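Local structure of periplasmic beta-glucosidase (6R5T) at residues 178-183 and 191-196. The protein probably hydrolyses terminal, non-reducing beta-D-glucosyl residues, releasing beta-D-glucose, as a periplasmic member of glycoside hydrolase family 3. The protein carries 1 engineered substitution. Numbering follows the deposited sequence.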
ATOM      1  N   PHE A 178      10.434   0.501  17.739  1.00 12.21           N
ATOM      2  CA  PHE A 178       9.877   1.870  17.865  1.00 12.10           C
ATOM      3  C   PHE A 178      10.438   2.668  16.703  1.00 11.90           C
ATOM      4  O   PHE A 178      11.646   2.983  16.712  1.00 12.99           O
ATOM      5  CB  PHE A 178      10.306   2.415  19.225  1.00 12.80           C
ATOM      6  CG  PHE A 178       9.637   3.697  19.607  1.00 13.14           C
ATOM      7  CD1 PHE A 178       8.275   3.763  19.755  1.00 13.82           C
ATOM      8  CD2 PHE A 178      10.391   4.829  19.891  1.00 13.49           C
ATOM      9  CE1 PHE A 178       7.660   4.935  20.171  1.00 13.93           C
ATOM     10  CE2 PHE A 178       9.774   6.024  20.252  1.00 14.64           C
ATOM     11  CZ  PHE A 178       8.398   6.076  20.403  1.00 14.72           C
ATOM     12  N   ALA A 179       9.632   3.013  15.666  1.00 11.44           N
ATOM     13  CA  ALA A 179       8.197   2.772  15.589  1.00 11.35           C
ATOM     14  C   ALA A 179       7.793   2.579  14.128  1.00 11.17           C
ATOM     15  O   ALA A 179       8.474   3.054  13.228  1.00 12.28           O
ATOM     16  CB  ALA A 179       7.434   3.952  16.166  1.00 13.80           C
ATOM     17  N   LEU A 180       6.597   1.982  13.973  1.00 12.32           N
ATOM     18  CA  LEU A 180       5.814   1.925  12.717  1.00 11.75           C
ATOM     19  C   LEU A 180       6.393   0.908  11.730  1.00 12.85           C
ATOM     20  O   LEU A 180       6.001   0.927  10.554  1.00 13.14           O
ATOM     21  CB  LEU A 180       5.748   3.297  12.034  1.00 12.36           C
ATOM     22  CG  LEU A 180       5.422   4.515  12.891  1.00 13.37           C
ATOM     23  CD1 LEU A 180       5.221   5.723  12.001  1.00 11.89           C
ATOM     24  CD2 LEU A 180       4.243   4.284  13.805  1.00 13.04           C
ATOM     25  N   TYR A 181       7.294   0.052  12.186  1.00 13.12           N
ATOM     26  CA  TYR A 181       8.109  -0.815  11.314  1.00 12.70           C
ATOM     27  C   TYR A 181       7.227  -1.704  10.418  1.00 11.34           C
ATOM     28  O   TYR A 181       7.580  -1.962   9.264  1.00 12.90           O
ATOM     29  CB  TYR A 181       9.021  -1.607  12.237  1.00 12.61           C
ATOM     30  CG  TYR A 181       9.996  -2.553  11.600  1.00 12.26           C
ATOM     31  CD1 TYR A 181      10.712  -2.273  10.459  1.00 13.54           C
ATOM     32  CD2 TYR A 181      10.230  -3.749  12.238  1.00 13.18           C
ATOM     33  CE1 TYR A 181      11.588  -3.222   9.918  1.00 14.01           C
ATOM     34  CE2 TYR A 181      11.137  -4.665  11.762  1.00 12.59           C
ATOM     35  CZ  TYR A 181      11.792  -4.418  10.577  1.00 13.95           C
ATOM     36  OH  TYR A 181      12.665  -5.370  10.105  1.00 16.06           O
ATOM     37  N   GLY A 182       6.095  -2.119  10.916  1.00 11.19           N
ATOM     38  CA  GLY A 182       5.197  -3.032  10.181  1.00 11.93           C
ATOM     39  C   GLY A 182       4.389  -2.360   9.090  1.00 13.87           C
ATOM     40  O   GLY A 182       3.616  -3.057   8.395  1.00 13.13           O
ATOM     41  N   ALA A 183       4.479  -1.019   8.939  1.00 12.89           N
ATOM     42  CA  ALA A 183       3.808  -0.307   7.826  1.00 12.83           C
ATOM     43  C   ALA A 183       4.698  -0.146   6.597  1.00 12.90           C
ATOM     44  O   ALA A 183       4.377   0.679   5.698  1.00 13.92           O
ATOM     45  CB  ALA A 183       3.251   1.008   8.349  1.00 11.72           C
ATOM     46  N   ASN A 191      11.467  -1.162   4.556  1.00 11.80           N
ATOM     47  CA  ASN A 191      11.129  -0.116   3.568  1.00 11.70           C
ATOM     48  C   ASN A 191      10.429   1.055   4.258  1.00 12.11           C
ATOM     49  O   ASN A 191       9.936   0.983   5.410  1.00 12.66           O
ATOM     50  CB  ASN A 191      10.262  -0.662   2.432  1.00 11.95           C
ATOM     51  CG  ASN A 191      10.279   0.206   1.187  1.00 11.64           C
ATOM     52  OD1 ASN A 191      11.210   1.011   0.994  1.00 13.98           O
ATOM     53  ND2 ASN A 191       9.282   0.048   0.334  1.00 11.88           N
ATOM     54  N   THR A 192      10.446   2.139   3.520  1.00 11.45           N
ATOM     55  CA  THR A 192       9.805   3.418   3.842  1.00 11.97           C
ATOM     56  C   THR A 192       8.451   3.276   4.524  1.00 12.40           C
ATOM     57  O   THR A 192       7.596   2.526   4.053  1.00 12.84           O
ATOM     58  CB  THR A 192       9.576   4.112   2.500  1.00 13.36           C
ATOM     59  OG1 THR A 192      10.869   4.233   1.899  1.00 13.06           O
ATOM     60  CG2 THR A 192       8.925   5.467   2.653  1.00 14.37           C
ATOM     61  N   VAL A 193       8.239   4.078   5.569  1.00 11.47           N
ATOM     62  CA  VAL A 193       6.936   4.205   6.220  1.00 12.64           C
ATOM     63  C   VAL A 193       6.517   5.638   6.135  1.00 13.45           C
ATOM     64  O   VAL A 193       7.288   6.549   6.520  1.00 12.88           O
ATOM     65  CB  VAL A 193       6.913   3.690   7.664  1.00 12.83           C
ATOM     66  CG1 VAL A 193       5.572   3.971   8.333  1.00 14.53           C
ATOM     67  CG2 VAL A 193       7.259   2.202   7.722  1.00 12.23           C
ATOM     68  N   ASP A 194       5.328   5.838   5.600  1.00 14.51           N
ATOM     69  CA  ASP A 194       4.832   7.214   5.396  1.00 14.21           C
ATOM     70  C   ASP A 194       3.382   7.222   5.814  1.00 14.40           C
ATOM     71  O   ASP A 194       2.620   6.408   5.261  1.00 15.90           O
ATOM     72  CB  ASP A 194       5.047   7.646   3.951  1.00 15.77           C
ATOM     73  CG  ASP A 194       4.647   9.079   3.738  1.00 18.85           C
ATOM     74  OD1 ASP A 194       3.424   9.330   3.528  1.00 18.78           O
ATOM     75  OD2 ASP A 194       5.550   9.900   3.808  1.00 20.31           O
ATOM     76  N   MET A 195       3.007   8.040   6.799  1.00 13.68           N
ATOM     77  CA  MET A 195       1.617   8.046   7.253  1.00 15.16           C
ATOM     78  C   MET A 195       1.311   9.370   7.949  1.00 14.17           C
ATOM     79  O   MET A 195       2.202  10.072   8.379  1.00 14.38           O
ATOM     80  CB  MET A 195       1.270   6.855   8.170  1.00 17.73           C
ATOM     81  CG  MET A 195       1.875   6.883   9.508  1.00 17.85           C
ATOM     82  SD  MET A 195       1.326   5.557  10.652  1.00 16.06           S
ATOM     83  CE  MET A 195       1.948   4.121   9.764  1.00 16.68           C
ATOM     84  N   SER A 196       0.030   9.681   8.009  1.00 14.58           N
ATOM     85  CA  SER A 196      -0.439  10.907   8.683  1.00 14.38           C
ATOM     86  C   SER A 196      -0.195  10.822  10.187  1.00 15.41           C
ATOM     87  O   SER A 196      -0.182   9.713  10.788  1.00 14.06           O
ATOM     88  CB  SER A 196      -1.910  11.153   8.376  1.00 14.42           C
ATOM     89  OG  SER A 196      -2.752  10.272   9.152  1.00 15.37           O
TER
HETATM   90  O   HOH W   1      10.135  -0.918   7.546  1.00 15.51           O
HETATM   91  O   HOH W   2       3.846   3.289   4.841  1.00 24.55           O
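Phe178 ends strand 172-178 and, through a cis peptide bond, hands the chain to Ala179. Leu180 opens the contact. With CG set anti to its carbonyl carbon (chi1 -46°), its CB meets Val193 CG1 at 3.8 Å, while CD1 lies 4.1 Å from Met195 SD; the Leu180 side chain crosses both partners obliquely. A long aliphatic side chain suits this place, since CB meets Val193 while CD1 extends to Met195, and the residue still reaches Met200 and Tyr204 of helix 197-204. The Leu180 carbonyl oxygen accepts a hydrogen bond from Ala183 N, which closes the short turn, and Val193 CG2 sits 3.4 Å from that same oxygen. The two branches of Val193 divide the work: CG1 touches the CB atoms of Leu180 and Ala183, CG2 lies against backbone. Tyr181 turns its CB away, its hydroxyl bonding to Arg137 and its ring edge-to-face with His177 and Trp135; its contribution here is the carbonyl oxygen, which a water joins to Asn191 O by donating to both. Two acceptors could not pair directly, so the water supplies the protons. Ala183 is small enough for its methyl to rest against both Val193 CG1 and Met195 CE, the latter 3.7 Å from Ala183 CB. Met195 delivers that methyl by bending at chi3 (64°). A second water donates to Ala183 O (2.8 Å) and accepts from Asp194 N (3.0 Å), bridging the backbones where no direct hydrogen bond joins them. Asp194 OD2 is hydrogen-bonded to Ser196 OG of the second subunit and Ser196 OG to Asp194 OD2 there, while Ser196, a fitting N-cap, also caps Arg199 N. Apolar contacts and bridging waters thereby draw together the two ends of a beta-to-alpha loop, from strand 172-178 to helix 197-204, in the TIM-barrel-like N-terminal domain of glycoside hydrolase family 3.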